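Local coordinates for protein nucleoside permease NupG (Escherichia coli K-12, PDB 7DLA) that carries purine and pyrimidine nucleosides across the bacterial inner membrane, drawing on the proton motive force to drive their uptake together with protons, at residues K8-L13 against A170-F175; L13-W18 against P108-I113; W65-W70 against L179-V184; I74-G79 against F104-T109. The protein carries 1 engineered substitution. All coordinates share one frame; numbering follows the deposited sequence.

Contact 1 of 4, residues K8-L13 against A170-F175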
# COMPACT_ATOMS: atom_id res chain seq x y z
N LYS A 8 18.22 -2.56 9.83
CA LYS A 8 18.21 -2.09 8.45
C LYS A 8 18.04 -3.25 7.46
O LYS A 8 17.34 -3.10 6.44
CB LYS A 8 19.49 -1.33 8.16
CG LYS A 8 19.58 -0.05 8.91
CD LYS A 8 20.47 0.93 8.20
CE LYS A 8 21.18 1.86 9.18
NZ LYS A 8 21.61 3.14 8.55
N ILE A 9 18.68 -4.39 7.72
CA ILE A 9 18.47 -5.57 6.88
C ILE A 9 17.04 -6.05 7.01
O ILE A 9 16.42 -6.43 6.00
CB ILE A 9 19.47 -6.67 7.25
CG1 ILE A 9 20.88 -6.16 7.02
CG2 ILE A 9 19.21 -7.92 6.43
CD1 ILE A 9 21.89 -6.90 7.74
N LEU A 10 16.49 -6.04 8.23
CA LEU A 10 15.10 -6.43 8.42
C LEU A 10 14.16 -5.52 7.64
O LEU A 10 13.22 -6.00 7.00
CB LEU A 10 14.75 -6.41 9.89
CG LEU A 10 13.93 -7.64 10.24
CD1 LEU A 10 14.69 -8.89 9.92
CD2 LEU A 10 13.56 -7.59 11.71
N SER A 11 14.38 -4.20 7.70
CA SER A 11 13.56 -3.26 6.93
C SER A 11 13.68 -3.55 5.44
O SER A 11 12.66 -3.77 4.76
CB SER A 11 14.00 -1.82 7.25
OG SER A 11 12.93 -0.90 7.14
N PHE A 12 14.92 -3.58 4.94
CA PHE A 12 15.18 -3.91 3.54
C PHE A 12 14.38 -5.12 3.11
O PHE A 12 13.58 -5.04 2.17
CB PHE A 12 16.66 -4.22 3.32
CG PHE A 12 17.01 -4.31 1.87
CD1 PHE A 12 17.28 -3.17 1.13
CD2 PHE A 12 17.13 -5.53 1.25
CE1 PHE A 12 17.62 -3.25 -0.21
CE2 PHE A 12 17.43 -5.61 -0.10
CZ PHE A 12 17.68 -4.45 -0.83
N LEU A 13 14.59 -6.25 3.79
CA LEU A 13 13.98 -7.52 3.38
C LEU A 13 12.47 -7.46 3.46
O LEU A 13 11.77 -7.90 2.52
CB LEU A 13 14.51 -8.67 4.24
CG LEU A 13 15.96 -9.04 4.03
CD1 LEU A 13 16.25 -10.26 4.84
CD2 LEU A 13 16.12 -9.32 2.56
N ALA A 170 12.10 -16.12 2.72
CA ALA A 170 12.84 -17.16 3.43
C ALA A 170 14.15 -16.63 3.99
O ALA A 170 14.49 -16.91 5.15
CB ALA A 170 13.10 -18.34 2.51
N ILE A 171 14.91 -15.91 3.16
CA ILE A 171 16.08 -15.20 3.64
C ILE A 171 15.72 -14.38 4.87
O ILE A 171 16.43 -14.42 5.89
CB ILE A 171 16.61 -14.30 2.50
CG1 ILE A 171 17.02 -15.20 1.32
CG2 ILE A 171 17.71 -13.33 3.03
CD1 ILE A 171 18.05 -14.64 0.36
N LEU A 172 14.61 -13.65 4.79
CA LEU A 172 14.06 -12.92 5.91
C LEU A 172 13.86 -13.80 7.12
O LEU A 172 14.43 -13.53 8.17
CB LEU A 172 12.74 -12.24 5.50
CG LEU A 172 12.20 -11.24 6.50
CD1 LEU A 172 13.30 -10.31 6.86
CD2 LEU A 172 11.07 -10.45 5.89
N VAL A 173 13.04 -14.84 7.00
CA VAL A 173 12.75 -15.72 8.13
C VAL A 173 14.04 -16.13 8.82
O VAL A 173 14.15 -16.04 10.05
CB VAL A 173 11.93 -16.95 7.73
CG1 VAL A 173 11.29 -17.53 8.99
CG2 VAL A 173 10.79 -16.57 6.79
N LEU A 174 15.01 -16.58 8.03
CA LEU A 174 16.30 -16.91 8.62
C LEU A 174 16.89 -15.73 9.38
O LEU A 174 17.39 -15.89 10.50
CB LEU A 174 17.27 -17.39 7.54
CG LEU A 174 16.96 -18.75 6.92
CD1 LEU A 174 17.97 -19.07 5.84
CD2 LEU A 174 16.97 -19.78 8.04
N PHE A 175 16.82 -14.53 8.80
CA PHE A 175 17.39 -13.38 9.49
C PHE A 175 16.65 -13.05 10.76
O PHE A 175 17.26 -12.54 11.70
CB PHE A 175 17.46 -12.18 8.57
CG PHE A 175 18.70 -11.37 8.76
CD1 PHE A 175 18.84 -10.55 9.87
CD2 PHE A 175 19.73 -11.43 7.84
CE1 PHE A 175 19.98 -9.81 10.06
CE2 PHE A 175 20.88 -10.70 8.04
CZ PHE A 175 21.00 -9.88 9.15

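Contact 2 of 4, residues L13-W18 against P108-I113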
# COMPACT_ATOMS: atom_id res chain seq x y z
N LEU A 13 14.59 -6.25 3.79
CA LEU A 13 13.98 -7.52 3.38
C LEU A 13 12.47 -7.46 3.46
O LEU A 13 11.77 -7.90 2.52
CB LEU A 13 14.51 -8.67 4.24
CG LEU A 13 15.96 -9.04 4.03
CD1 LEU A 13 16.25 -10.26 4.84
CD2 LEU A 13 16.12 -9.32 2.56
N GLN A 14 11.95 -6.98 4.59
CA GLN A 14 10.53 -6.84 4.86
C GLN A 14 9.83 -6.24 3.66
O GLN A 14 8.73 -6.64 3.27
CB GLN A 14 10.29 -5.96 6.08
CG GLN A 14 8.85 -5.49 6.19
CD GLN A 14 7.95 -6.56 6.77
OE1 GLN A 14 8.39 -7.40 7.54
NE2 GLN A 14 6.68 -6.55 6.39
N PHE A 15 10.49 -5.26 3.05
CA PHE A 15 9.83 -4.60 1.93
C PHE A 15 10.31 -5.07 0.57
O PHE A 15 9.55 -4.97 -0.40
CB PHE A 15 10.01 -3.10 2.07
CG PHE A 15 9.23 -2.56 3.18
CD1 PHE A 15 7.85 -2.64 3.16
CD2 PHE A 15 9.86 -2.02 4.29
CE1 PHE A 15 7.11 -2.14 4.21
CE2 PHE A 15 9.13 -1.52 5.34
CZ PHE A 15 7.75 -1.58 5.30
N CYS A 16 11.54 -5.55 0.47
CA CYS A 16 12.01 -6.11 -0.79
C CYS A 16 11.09 -7.23 -1.23
O CYS A 16 10.63 -7.25 -2.37
CB CYS A 16 13.43 -6.61 -0.62
SG CYS A 16 14.28 -6.68 -2.16
N LEU A 17 10.77 -8.15 -0.30
CA LEU A 17 9.93 -9.28 -0.68
C LEU A 17 8.58 -8.81 -1.19
O LEU A 17 8.02 -9.42 -2.11
CB LEU A 17 9.73 -10.26 0.49
CG LEU A 17 8.82 -9.96 1.69
CD1 LEU A 17 7.35 -10.36 1.48
CD2 LEU A 17 9.37 -10.64 2.91
N TRP A 18 8.02 -7.76 -0.60
CA TRP A 18 6.75 -7.24 -1.08
C TRP A 18 6.88 -6.56 -2.45
O TRP A 18 6.08 -6.84 -3.36
CB TRP A 18 6.16 -6.27 -0.06
CG TRP A 18 4.63 -6.28 0.02
CD1 TRP A 18 3.80 -7.33 -0.26
CD2 TRP A 18 3.79 -5.23 0.50
NE1 TRP A 18 2.49 -6.98 -0.04
CE2 TRP A 18 2.45 -5.69 0.43
CE3 TRP A 18 4.02 -3.93 0.96
CZ2 TRP A 18 1.37 -4.90 0.81
CZ3 TRP A 18 2.95 -3.15 1.32
CH2 TRP A 18 1.63 -3.64 1.25
N PRO A 108 -0.07 -8.37 9.02
CA PRO A 108 0.33 -8.13 10.41
C PRO A 108 1.81 -7.82 10.59
O PRO A 108 2.18 -7.11 11.55
CB PRO A 108 -0.06 -9.46 11.08
CG PRO A 108 -1.21 -9.95 10.24
CD PRO A 108 -0.71 -9.69 8.88
N THR A 109 2.68 -8.32 9.71
CA THR A 109 4.11 -8.11 9.90
C THR A 109 4.46 -6.63 9.83
O THR A 109 5.46 -6.21 10.42
CB THR A 109 4.96 -8.94 8.89
OG1 THR A 109 4.77 -8.48 7.55
CG2 THR A 109 4.58 -10.39 8.97
N LEU A 110 3.61 -5.84 9.17
CA LEU A 110 3.85 -4.42 9.00
C LEU A 110 3.94 -3.68 10.35
O LEU A 110 4.71 -2.72 10.47
CB LEU A 110 2.74 -3.84 8.13
CG LEU A 110 3.14 -3.45 6.71
CD1 LEU A 110 3.85 -4.59 5.99
CD2 LEU A 110 1.89 -3.07 5.94
N GLY A 111 3.19 -4.13 11.35
CA GLY A 111 3.35 -3.60 12.69
C GLY A 111 4.28 -4.43 13.54
O GLY A 111 4.85 -3.93 14.52
N LEU A 112 4.43 -5.71 13.19
CA LEU A 112 5.28 -6.58 14.01
C LEU A 112 6.75 -6.17 13.92
O LEU A 112 7.47 -6.19 14.93
CB LEU A 112 5.06 -8.02 13.60
CG LEU A 112 3.88 -8.56 14.40
CD1 LEU A 112 3.36 -9.85 13.82
CD2 LEU A 112 4.26 -8.71 15.85
N ILE A 113 7.20 -5.75 12.73
CA ILE A 113 8.58 -5.29 12.58
C ILE A 113 8.80 -4.01 13.38
O ILE A 113 9.88 -3.80 13.94
CB ILE A 113 8.94 -5.08 11.09
CG1 ILE A 113 10.39 -4.60 10.93
CG2 ILE A 113 8.05 -4.03 10.46
CD1 ILE A 113 10.81 -4.28 9.49

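Contact 3 of 4, residues W65-W70 against L179-V184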
# COMPACT_ATOMS: atom_id res chain seq x y z
N TRP A 65 0.60 -13.44 24.21
CA TRP A 65 0.97 -14.86 24.34
C TRP A 65 2.24 -15.32 23.61
O TRP A 65 2.71 -16.43 23.90
CB TRP A 65 -0.18 -15.78 23.90
CG TRP A 65 -1.59 -15.47 24.39
CD1 TRP A 65 -2.16 -15.89 25.57
CD2 TRP A 65 -2.65 -14.82 23.65
NE1 TRP A 65 -3.47 -15.47 25.63
CE2 TRP A 65 -3.79 -14.82 24.47
CE3 TRP A 65 -2.73 -14.21 22.39
CZ2 TRP A 65 -5.00 -14.24 24.06
CZ3 TRP A 65 -3.93 -13.63 22.00
CH2 TRP A 65 -5.04 -13.65 22.83
N LEU A 66 2.81 -14.55 22.70
CA LEU A 66 3.87 -15.08 21.87
C LEU A 66 4.78 -13.94 21.47
O LEU A 66 4.31 -12.91 21.00
CB LEU A 66 3.31 -15.76 20.63
CG LEU A 66 4.07 -16.95 20.06
CD1 LEU A 66 3.35 -17.65 18.90
CD2 LEU A 66 5.43 -16.55 19.70
N SER A 67 6.08 -14.12 21.68
CA SER A 67 7.02 -13.09 21.29
C SER A 67 6.71 -12.57 19.90
O SER A 67 6.30 -13.31 19.01
CB SER A 67 8.45 -13.59 21.32
OG SER A 67 9.29 -12.65 20.67
N ALA A 68 6.89 -11.26 19.71
CA ALA A 68 6.74 -10.68 18.38
C ALA A 68 7.70 -11.33 17.39
O ALA A 68 7.37 -11.49 16.21
CB ALA A 68 6.98 -9.17 18.45
N LYS A 69 8.90 -11.71 17.86
CA LYS A 69 9.88 -12.37 17.00
C LYS A 69 9.30 -13.66 16.42
O LYS A 69 9.33 -13.89 15.20
CB LYS A 69 11.18 -12.63 17.77
CG LYS A 69 11.89 -13.97 17.51
CD LYS A 69 13.41 -13.85 17.77
CE LYS A 69 14.09 -15.20 18.09
NZ LYS A 69 15.58 -15.12 18.28
N TRP A 70 8.71 -14.49 17.27
CA TRP A 70 8.23 -15.77 16.78
C TRP A 70 6.98 -15.59 15.92
O TRP A 70 6.81 -16.31 14.92
CB TRP A 70 8.01 -16.70 17.96
CG TRP A 70 9.28 -17.13 18.66
CD1 TRP A 70 9.54 -17.12 20.01
CD2 TRP A 70 10.44 -17.70 18.05
NE1 TRP A 70 10.79 -17.61 20.26
CE2 TRP A 70 11.36 -17.97 19.07
CE3 TRP A 70 10.79 -18.00 16.73
CZ2 TRP A 70 12.61 -18.51 18.81
CZ3 TRP A 70 12.03 -18.54 16.47
CH2 TRP A 70 12.92 -18.80 17.50
N LEU A 179 17.22 -12.81 15.61
CA LEU A 179 16.74 -11.74 16.44
C LEU A 179 16.93 -12.11 17.91
O LEU A 179 17.05 -13.30 18.25
CB LEU A 179 15.28 -11.47 16.11
CG LEU A 179 14.98 -10.40 15.06
CD1 LEU A 179 13.57 -9.93 15.22
CD2 LEU A 179 15.90 -9.22 15.16
N PRO A 180 17.06 -11.12 18.77
CA PRO A 180 17.09 -11.38 20.20
C PRO A 180 15.68 -11.48 20.73
O PRO A 180 14.70 -11.06 20.10
CB PRO A 180 17.83 -10.17 20.77
CG PRO A 180 18.41 -9.53 19.57
CD PRO A 180 17.45 -9.74 18.51
N HIS A 181 15.60 -12.09 21.90
CA HIS A 181 14.30 -12.40 22.45
C HIS A 181 13.55 -11.10 22.69
O HIS A 181 13.97 -10.27 23.51
CB HIS A 181 14.43 -13.20 23.74
CG HIS A 181 13.12 -13.48 24.40
ND1 HIS A 181 12.85 -13.16 25.71
CD2 HIS A 181 12.00 -14.07 23.92
CE1 HIS A 181 11.63 -13.55 26.02
NE2 HIS A 181 11.09 -14.11 24.95
N ILE A 182 12.51 -10.89 21.91
CA ILE A 182 11.62 -9.74 22.07
C ILE A 182 10.51 -10.17 23.03
O ILE A 182 9.66 -10.99 22.64
CB ILE A 182 11.07 -9.27 20.73
CG1 ILE A 182 12.26 -9.00 19.78
CG2 ILE A 182 10.21 -8.04 20.92
CD1 ILE A 182 13.29 -8.07 20.37
N PRO A 183 10.50 -9.69 24.27
CA PRO A 183 9.54 -10.24 25.24
C PRO A 183 8.13 -9.92 24.80
O PRO A 183 7.89 -9.07 23.95
CB PRO A 183 9.91 -9.50 26.53
CG PRO A 183 10.30 -8.21 26.03
CD PRO A 183 11.17 -8.52 24.86
N VAL A 184 7.19 -10.68 25.36
CA VAL A 184 5.80 -10.30 25.22
C VAL A 184 5.58 -9.02 26.03
O VAL A 184 5.82 -8.98 27.24
CB VAL A 184 4.88 -11.47 25.63
CG1 VAL A 184 5.18 -11.96 27.05
CG2 VAL A 184 3.43 -11.12 25.44

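Contact 4 of 4, residues I74-G79 against F104-T109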
# COMPACT_ATOMS: atom_id res chain seq x y z
N ILE A 74 6.68 -16.87 12.01
CA ILE A 74 5.60 -17.69 11.48
C ILE A 74 5.00 -17.03 10.25
O ILE A 74 4.81 -17.66 9.21
CB ILE A 74 4.56 -17.96 12.60
CG1 ILE A 74 5.27 -18.52 13.84
CG2 ILE A 74 3.42 -18.85 12.13
CD1 ILE A 74 4.44 -19.35 14.78
N CYS A 75 4.77 -15.72 10.34
CA CYS A 75 4.09 -15.02 9.26
C CYS A 75 4.87 -15.10 7.96
O CYS A 75 4.32 -15.51 6.94
CB CYS A 75 3.85 -13.57 9.64
SG CYS A 75 2.33 -13.33 10.49
N HIS A 76 6.13 -14.67 7.97
CA HIS A 76 6.88 -14.67 6.72
C HIS A 76 7.17 -16.06 6.21
O HIS A 76 7.30 -16.25 5.00
CB HIS A 76 8.18 -13.91 6.90
CG HIS A 76 7.98 -12.45 7.02
ND1 HIS A 76 6.98 -11.80 6.33
CD2 HIS A 76 8.60 -11.51 7.76
CE1 HIS A 76 7.03 -10.52 6.61
NE2 HIS A 76 8.00 -10.31 7.48
N THR A 77 7.32 -17.04 7.09
CA THR A 77 7.30 -18.41 6.64
C THR A 77 6.07 -18.70 5.79
O THR A 77 6.18 -19.22 4.67
CB THR A 77 7.34 -19.33 7.84
OG1 THR A 77 8.37 -18.85 8.72
CG2 THR A 77 7.55 -20.78 7.39
N ILE A 78 4.88 -18.42 6.32
CA ILE A 78 3.68 -18.65 5.54
C ILE A 78 3.75 -17.83 4.27
O ILE A 78 3.43 -18.33 3.18
CB ILE A 78 2.41 -18.35 6.34
CG1 ILE A 78 2.04 -19.54 7.23
CG2 ILE A 78 1.27 -18.03 5.39
CD1 ILE A 78 0.62 -19.47 7.80
N GLY A 79 4.14 -16.57 4.38
CA GLY A 79 4.29 -15.72 3.21
C GLY A 79 5.12 -16.39 2.14
O GLY A 79 4.76 -16.40 0.96
N PHE A 104 -2.99 -12.35 4.66
CA PHE A 104 -3.36 -12.63 6.04
C PHE A 104 -2.11 -12.83 6.88
O PHE A 104 -2.07 -12.43 8.05
CB PHE A 104 -4.24 -13.88 6.09
CG PHE A 104 -5.69 -13.58 6.32
CD1 PHE A 104 -6.46 -13.00 5.30
CD2 PHE A 104 -6.30 -13.88 7.51
CE1 PHE A 104 -7.81 -12.72 5.50
CE2 PHE A 104 -7.65 -13.60 7.71
CZ PHE A 104 -8.40 -13.03 6.69
N ALA A 105 -1.07 -13.42 6.29
CA ALA A 105 0.21 -13.55 6.98
C ALA A 105 1.06 -12.28 6.90
O ALA A 105 1.75 -11.93 7.85
CB ALA A 105 1.00 -14.72 6.40
N TYR A 106 1.01 -11.57 5.78
CA TYR A 106 1.95 -10.48 5.56
C TYR A 106 1.52 -9.18 6.20
O TYR A 106 2.37 -8.46 6.72
CB TYR A 106 2.15 -10.26 4.07
CG TYR A 106 3.16 -9.17 3.81
CD1 TYR A 106 2.79 -7.84 3.74
CD2 TYR A 106 4.50 -9.47 3.79
CE1 TYR A 106 3.73 -6.86 3.53
CE2 TYR A 106 5.44 -8.50 3.60
CZ TYR A 106 5.06 -7.21 3.47
OH TYR A 106 6.05 -6.28 3.28
N MET A 107 0.25 -8.83 6.10
CA MET A 107 -0.29 -7.59 6.66
C MET A 107 0.09 -7.39 8.12
O MET A 107 0.58 -6.30 8.46
CB MET A 107 -1.80 -7.62 6.48
CG MET A 107 -2.28 -7.30 5.08
SD MET A 107 -1.10 -6.56 3.94
CE MET A 107 -0.74 -4.97 4.65
N PRO A 108 -0.07 -8.37 9.02
CA PRO A 108 0.33 -8.13 10.41
C PRO A 108 1.81 -7.82 10.59
O PRO A 108 2.18 -7.11 11.55
CB PRO A 108 -0.06 -9.46 11.08
CG PRO A 108 -1.21 -9.95 10.24
CD PRO A 108 -0.71 -9.69 8.88
N THR A 109 2.68 -8.32 9.71
CA THR A 109 4.11 -8.11 9.90
C THR A 109 4.46 -6.63 9.83
O THR A 109 5.46 -6.21 10.42
CB THR A 109 4.96 -8.94 8.89
OG1 THR A 109 4.77 -8.48 7.55
CG2 THR A 109 4.58 -10.39 8.97

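Contact 1 of 4, residues K8-L13 against A170-F175
I9, L10 and L13 meet I171, L172 and F175 in a purely apolar contact between two transmembrane helices, 3-19 and 160-177, of the N-terminal six-helix bundle of this major facilitator. The contact lies toward the cytoplasmic ends of both helices. The two segments run nearly antiparallel, at 155°, with axes 10.0 Å apart, a spacing filled by branched and aromatic side chains. I9 and F175 cross at about a right angle. With I9 CG1 beside the backbone N (chi1 -61°), CG2 is anti to that N and lies over one face of the F175 ring, 3.8 Å from the centroid and displaced toward the rim, a CH-pi contact. The other I9 branch reaches the tip of the ring, CD1 standing 3.4 Å from F175 CZ. Deeper in the bundle, L13 and L172 slide past each other in opposite directions, and L172 CD1 touches both CB and CD1 of L13. L10 crosses L172 at about a right angle, its CD1 3.6 Å from L172 CD1. I171 CG2 adds a looser touch on L13 CD1. Y72 of helix 68-86 packs on both L10 and L172, tying a third helix to the pair. Leucine suits the buried middle because its forked end can interlock with another. No hydrogen bond crosses the contact, so shape complementarity and dispersion alone join the two segments here.

Contact 2 of 4, residues L13-W18 against P108-I113
Q14 reaches from helix 3-19 to T109 on helix 92-122, a polar link inside the membrane between segments that run at 161° to each other. Its CB points toward the partner and lies 3.8 Å from I113 CD1, and the same methyl also touches CG. CG is anti to the backbone N (chi1 165°) and sits over the centre of the F15 ring, so the aliphatic part of the chain is lined by hydrocarbon. The chain bends at chi2, which places CD, and the amide beyond it meets T109. NE2 donates to T109 OG1 at 3.0 Å, almost straight at 173° and in the amide plane, while L110 CD1 lies 3.5 Å from the same nitrogen. The other amide atom, OE1, is hydrogen-bonded to H76 NE2 and to the Y72 hydroxyl of helix 68-86. T109 OG1 is in turn hydrogen-bonded to the carbonyl of Y106, whose hydroxyl is hydrogen-bonded to the backbone O of Q14. Glutamine suits this place because one flat end both donates and accepts, and three partners would fix its rotation. The buried amide is thereby bonded at both its nitrogen and its oxygen, without a net charge, and it joins three helices.

Contact 3 of 4, residues W65-W70 against L179-V184
S67 OG donates to the carbonyl oxygen of I182 at 2.6 Å, in the carbonyl plane and on a lone pair. The hydroxyl is placed for this by the first torsion, which sets OG anti to the backbone N (chi1 168°). S67 OG also accepts from K69 N at 3.0 Å, the capping bond of an N-cap serine at the start of helix 68-86. Serine suits the spot because one small hydroxyl can cap the helix while giving its proton to the cytoplasmic loop that follows helix 160-177. An alanine here would probably leave I182 O without this donor and K69 N without its cap, loosening both the loop and the first helical turn. K69 makes the second polar link: its chain, extended beyond CG, carries NZ to L179 O, though the modelled length is doubtfully short at this resolution. NZ sits by the carbonyls of L177, the last residue of helix 160-177, and of L179 just beyond it. On the way, K69 and L179 slide past each other in opposite directions, with K69 CD 3.5 Å from L179 CB. Around these bonds lie apolar contacts. A68 CB lies 4.2 Å from I182 CG2, and V184 CG2 approaches W65 N at 3.9 Å. Y119 of helix 92-122 also touches I182. A cation beside the carbonyl end of a helix would be favoured by that helix's dipole, which together with the serine cap would probably help to hold the loop against the start of helix 68-86.

Contact 4 of 4, residues I74-G79 against F104-T109
T109 lays its CG2 methyl over one face of the H76 imidazole, 3.8 Å from the centroid and 29° off the ring normal, a CH-pi contact between helices 92-122 and 68-86. The methyl gets there because OG1 takes the crowded position between the backbone N and the carbonyl carbon (chi1 67°), which sets CG2 anti to that carbon. The same methyl meets C75 CB. The H76 and Y106 rings meet obliquely, their planes at 47°, with Y106 CD2 at the edge of the imidazole, in plane and 3.9 Å from H76 CE1. T109 OG1 lies above the centre of the Y106 ring, wedging the threonine between two aromatics. H76 NE2 is hydrogen-bonded to the side chain of Q14 on helix 3-19, and the Y106 hydroxyl to its backbone O. The backbones draw close: CA atoms of C75 and A105 are 4.7 Å apart, and I78 CG2 rests on A105 CB at 3.5 Å. Small cysteine and alanine side chains suit this near approach. An alanine in place of T109 would probably leave Q14 NE2 without its acceptor and open a gap over the imidazole face. Methyl and aromatic neighbours would help to orient H76 for its bond to Q14 OE1.

The four contacts lie in the N-terminal helix bundle; contacts 2 and 4 meet at Q14, and contact 1 packs against it. Contacts 2 and 4 have centres about 8 Å apart and share P108 and T109; H76 NE2 lies 2.9 Å from Q14 OE1, so the tip held in contact 2 also restrains the imidazole of contact 4. Contact 1, centred about 9 Å from contact 2, shares L13 with it and backs the polar cluster with hydrocarbon: L172 CD2 lies 3.3 Å from H76 CD2. Contact 3 lies farther out, about 16 Å between centres from contacts 1 and 2, but touches contact 2 through L112 CD2, 3.8 Å from A68 CB.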